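Local coordinates for protein taurocyamine kinase (Schistosoma mansoni, PDB 4WOE) that reversibly transfers phosphate between ATP and the guanidino compound taurocyamine, giving N-phosphotaurocyamine and ADP, with magnesium as cofactor, at residues Arg484-Arg489 and Gly636-Ala641. The protein carries 4 engineered substitutions. Residues are numbered along the deposited sequence; the frame is centred on the assembly and turned at random.
With ADP (adenosine-5'-diphosphate), chain D.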
loop_
_atom_site.group_PDB
_atom_site.type_symbol
_atom_site.label_atom_id
_atom_site.label_comp_id
_atom_site.label_asym_id
_atom_site.label_seq_id
_atom_site.Cartn_x
_atom_site.Cartn_y
_atom_site.Cartn_z
ATOM N N ARG A 484 -12.020 6.525 29.210
ATOM C CA ARG A 484 -11.131 7.342 28.407
ATOM C C ARG A 484 -11.852 8.607 27.942
ATOM O O ARG A 484 -13.039 8.559 27.624
ATOM C CB ARG A 484 -10.638 6.524 27.216
ATOM C CG ARG A 484 -9.728 7.230 26.224
ATOM C CD ARG A 484 -9.292 6.200 25.182
ATOM N NE ARG A 484 -8.318 6.668 24.205
ATOM C CZ ARG A 484 -8.638 7.286 23.071
ATOM N NH1 ARG A 484 -9.909 7.530 22.793
ATOM N NH2 ARG A 484 -7.686 7.663 22.219
ATOM N N VAL A 485 -11.151 9.741 27.928
ATOM C CA VAL A 485 -11.668 10.946 27.280
ATOM C C VAL A 485 -10.544 11.650 26.501
ATOM O O VAL A 485 -9.453 11.866 27.038
ATOM C CB VAL A 485 -12.284 11.953 28.285
ATOM C CG1 VAL A 485 -13.082 13.028 27.526
ATOM C CG2 VAL A 485 -13.168 11.256 29.313
ATOM N N ARG A 486 -10.816 12.006 25.246
ATOM C CA ARG A 486 -9.826 12.661 24.399
ATOM C C ARG A 486 -10.384 13.899 23.718
ATOM O O ARG A 486 -11.594 14.036 23.570
ATOM C CB ARG A 486 -9.300 11.696 23.330
ATOM C CG ARG A 486 -10.278 11.389 22.210
ATOM C CD ARG A 486 -10.230 12.370 21.010
ATOM N NE ARG A 486 -11.012 11.831 19.900
ATOM C CZ ARG A 486 -11.754 12.539 19.051
ATOM N NH1 ARG A 486 -11.847 13.869 19.141
ATOM N NH2 ARG A 486 -12.409 11.897 18.096
ATOM N N VAL A 487 -9.487 14.776 23.280
ATOM C CA VAL A 487 -9.845 15.890 22.419
ATOM C C VAL A 487 -8.782 16.071 21.358
ATOM O O VAL A 487 -7.612 15.747 21.586
ATOM C CB VAL A 487 -9.997 17.254 23.181
ATOM C CG1 VAL A 487 -11.142 17.206 24.221
ATOM C CG2 VAL A 487 -8.654 17.728 23.778
ATOM N N GLY A 488 -9.190 16.600 20.207
ATOM C CA GLY A 488 -8.256 16.990 19.172
ATOM C C GLY A 488 -7.977 18.471 19.296
ATOM O O GLY A 488 -8.789 19.206 19.842
ATOM N N ARG A 489 -6.810 18.904 18.838
ATOM C CA ARG A 489 -6.521 20.319 18.736
ATOM C C ARG A 489 -5.674 20.566 17.484
ATOM O O ARG A 489 -4.956 19.677 17.005
ATOM C CB ARG A 489 -5.803 20.838 19.981
ATOM C CG ARG A 489 -6.628 20.877 21.267
ATOM C CD ARG A 489 -7.739 21.933 21.180
ATOM N NE ARG A 489 -8.433 22.143 22.455
ATOM C CZ ARG A 489 -9.551 21.521 22.842
ATOM N NH1 ARG A 489 -10.130 20.607 22.075
ATOM N NH2 ARG A 489 -10.093 21.830 24.011
ATOM N N GLY A 636 -15.931 21.576 17.476
ATOM C CA GLY A 636 -16.625 21.980 18.688
ATOM C C GLY A 636 -15.815 21.807 19.962
ATOM O O GLY A 636 -14.820 22.510 20.178
ATOM N N THR A 637 -16.275 20.889 20.814
ATOM C CA THR A 637 -15.525 20.426 21.975
ATOM C C THR A 637 -14.366 19.545 21.507
ATOM O O THR A 637 -13.337 19.433 22.179
ATOM C CB THR A 637 -16.408 19.594 22.949
ATOM O OG1 THR A 637 -16.887 18.423 22.274
ATOM C CG2 THR A 637 -17.589 20.410 23.471
ATOM N N SER A 638 -14.559 18.915 20.345
ATOM C CA SER A 638 -13.610 17.944 19.813
ATOM C C SER A 638 -13.431 16.806 20.819
ATOM O O SER A 638 -12.401 16.135 20.862
ATOM C CB SER A 638 -12.271 18.615 19.495
ATOM O OG SER A 638 -11.439 17.744 18.759
ATOM N N MET A 639 -14.453 16.595 21.635
ATOM C CA MET A 639 -14.317 15.702 22.756
ATOM C C MET A 639 -15.022 14.388 22.488
ATOM O O MET A 639 -16.148 14.362 22.030
ATOM C CB MET A 639 -14.854 16.359 24.030
ATOM C CG MET A 639 -14.634 15.519 25.278
ATOM S SD MET A 639 -15.107 16.298 26.842
ATOM C CE MET A 639 -13.670 17.299 27.221
ATOM N N ARG A 640 -14.322 13.296 22.761
ATOM C CA ARG A 640 -14.900 11.969 22.698
ATOM C C ARG A 640 -14.665 11.292 24.032
ATOM O O ARG A 640 -13.530 10.978 24.382
ATOM C CB ARG A 640 -14.297 11.158 21.548
ATOM C CG ARG A 640 -15.102 9.924 21.169
ATOM C CD ARG A 640 -14.708 9.369 19.787
ATOM N NE ARG A 640 -13.536 8.491 19.835
ATOM C CZ ARG A 640 -13.561 7.214 20.232
ATOM N NH1 ARG A 640 -14.706 6.653 20.622
ATOM N NH2 ARG A 640 -12.438 6.497 20.245
ATOM N N ALA A 641 -15.739 11.127 24.795
ATOM C CA ALA A 641 -15.715 10.351 26.032
ATOM C C ALA A 641 -16.196 8.940 25.743
ATOM O O ALA A 641 -17.150 8.731 24.984
ATOM C CB ALA A 641 -16.583 10.997 27.104
HETATM P PB ADP D . -9.774 8.464 18.449
HETATM O O1B ADP D . -8.866 8.601 19.649
HETATM O O2B ADP D . -9.041 8.624 17.126
HETATM O O3B ADP D . -11.051 9.270 18.523
HETATM P PA ADP D . -10.024 5.736 17.506
HETATM O O1A ADP D . -11.312 4.936 17.470
HETATM O O2A ADP D . -9.453 6.360 16.256
HETATM O O3A ADP D . -10.281 6.920 18.597
HETATM O "O5'" ADP D . -8.855 4.793 18.117
HETATM C "C5'" ADP D . -7.903 5.298 19.052
HETATM C "C4'" ADP D . -7.465 4.224 20.041
HETATM O "O4'" ADP D . -8.053 4.481 21.318
HETATM C "C3'" ADP D . -7.891 2.817 19.634
HETATM O "O3'" ADP D . -6.824 1.913 19.948
HETATM C "C2'" ADP D . -9.049 2.491 20.547
HETATM O "O2'" ADP D . -9.114 1.088 20.796
HETATM C "C1'" ADP D . -8.646 3.266 21.791
HETATM N N9 ADP D . -9.777 3.516 22.720
HETATM C C8 ADP D . -10.881 4.250 22.482
HETATM N N7 ADP D . -11.693 4.254 23.570
HETATM C C5 ADP D . -11.107 3.504 24.530
HETATM C C6 ADP D . -11.415 3.092 25.921
HETATM N N6 ADP D . -12.555 3.481 26.539
HETATM N N1 ADP D . -10.515 2.301 26.558
HETATM C C2 ADP D . -9.378 1.902 25.963
HETATM N N3 ADP D . -9.035 2.245 24.708
HETATM C C4 ADP D . -9.843 3.025 23.957
HETATM O O HOH W 1 -12.127 8.305 24.249
HETATM O O HOH W 2 -12.663 20.911 24.384
#
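Arg486 and Arg640 face each other as an antiparallel hydrogen-bonded pair. Arg486 N donates to Arg640 O at 3.0 Å, and Arg640 N donates back to Arg486 O. Their side chains rise on the same side of the sheet and converge on the beta-phosphate of ADP. With chi1 at 73° and chi2 at 88°, the Arg486 chain folds back, and Arg640 CB lies against one guanidinium face, toward its rim. Its NE and NH2 both reach ADP O3B, which lies at the guanidinium edge, in plane. Arg640 NE donates to the same ADP O3B at 2.9 Å, so three N-H groups grip it. Arg640 NH2 bonds to the bridging ADP O3A at 2.7 Å, while NH1 forms a salt bridge with Asp684. The two guanidinium planes stand 66° apart.

Arg484 runs extended from CG to NE past the adenine. ADP O4' sits over one guanidinium face, and NH2 donates to ADP O1B at 3.0 Å. A water links Arg484 NH1 to Arg640 O.

On the other face Val485, Val487, Met639 and Ala641 pack together. Val485 CG1 meets Met639 CG at 3.7 Å, Val487 CG1 meets Met639 CB, and helix 599-614 packs on both valines. Next to the pairing, Ser638 OG accepts from Gly488 N at 2.9 Å and also bonds to Asn634 O. The neighbouring central strands 480-489 and 639-646 supply part of the arginine-lined nucleotide phosphate site typical of the phosphagen kinase catalytic domain, and Arg589 and Arg669 add to it.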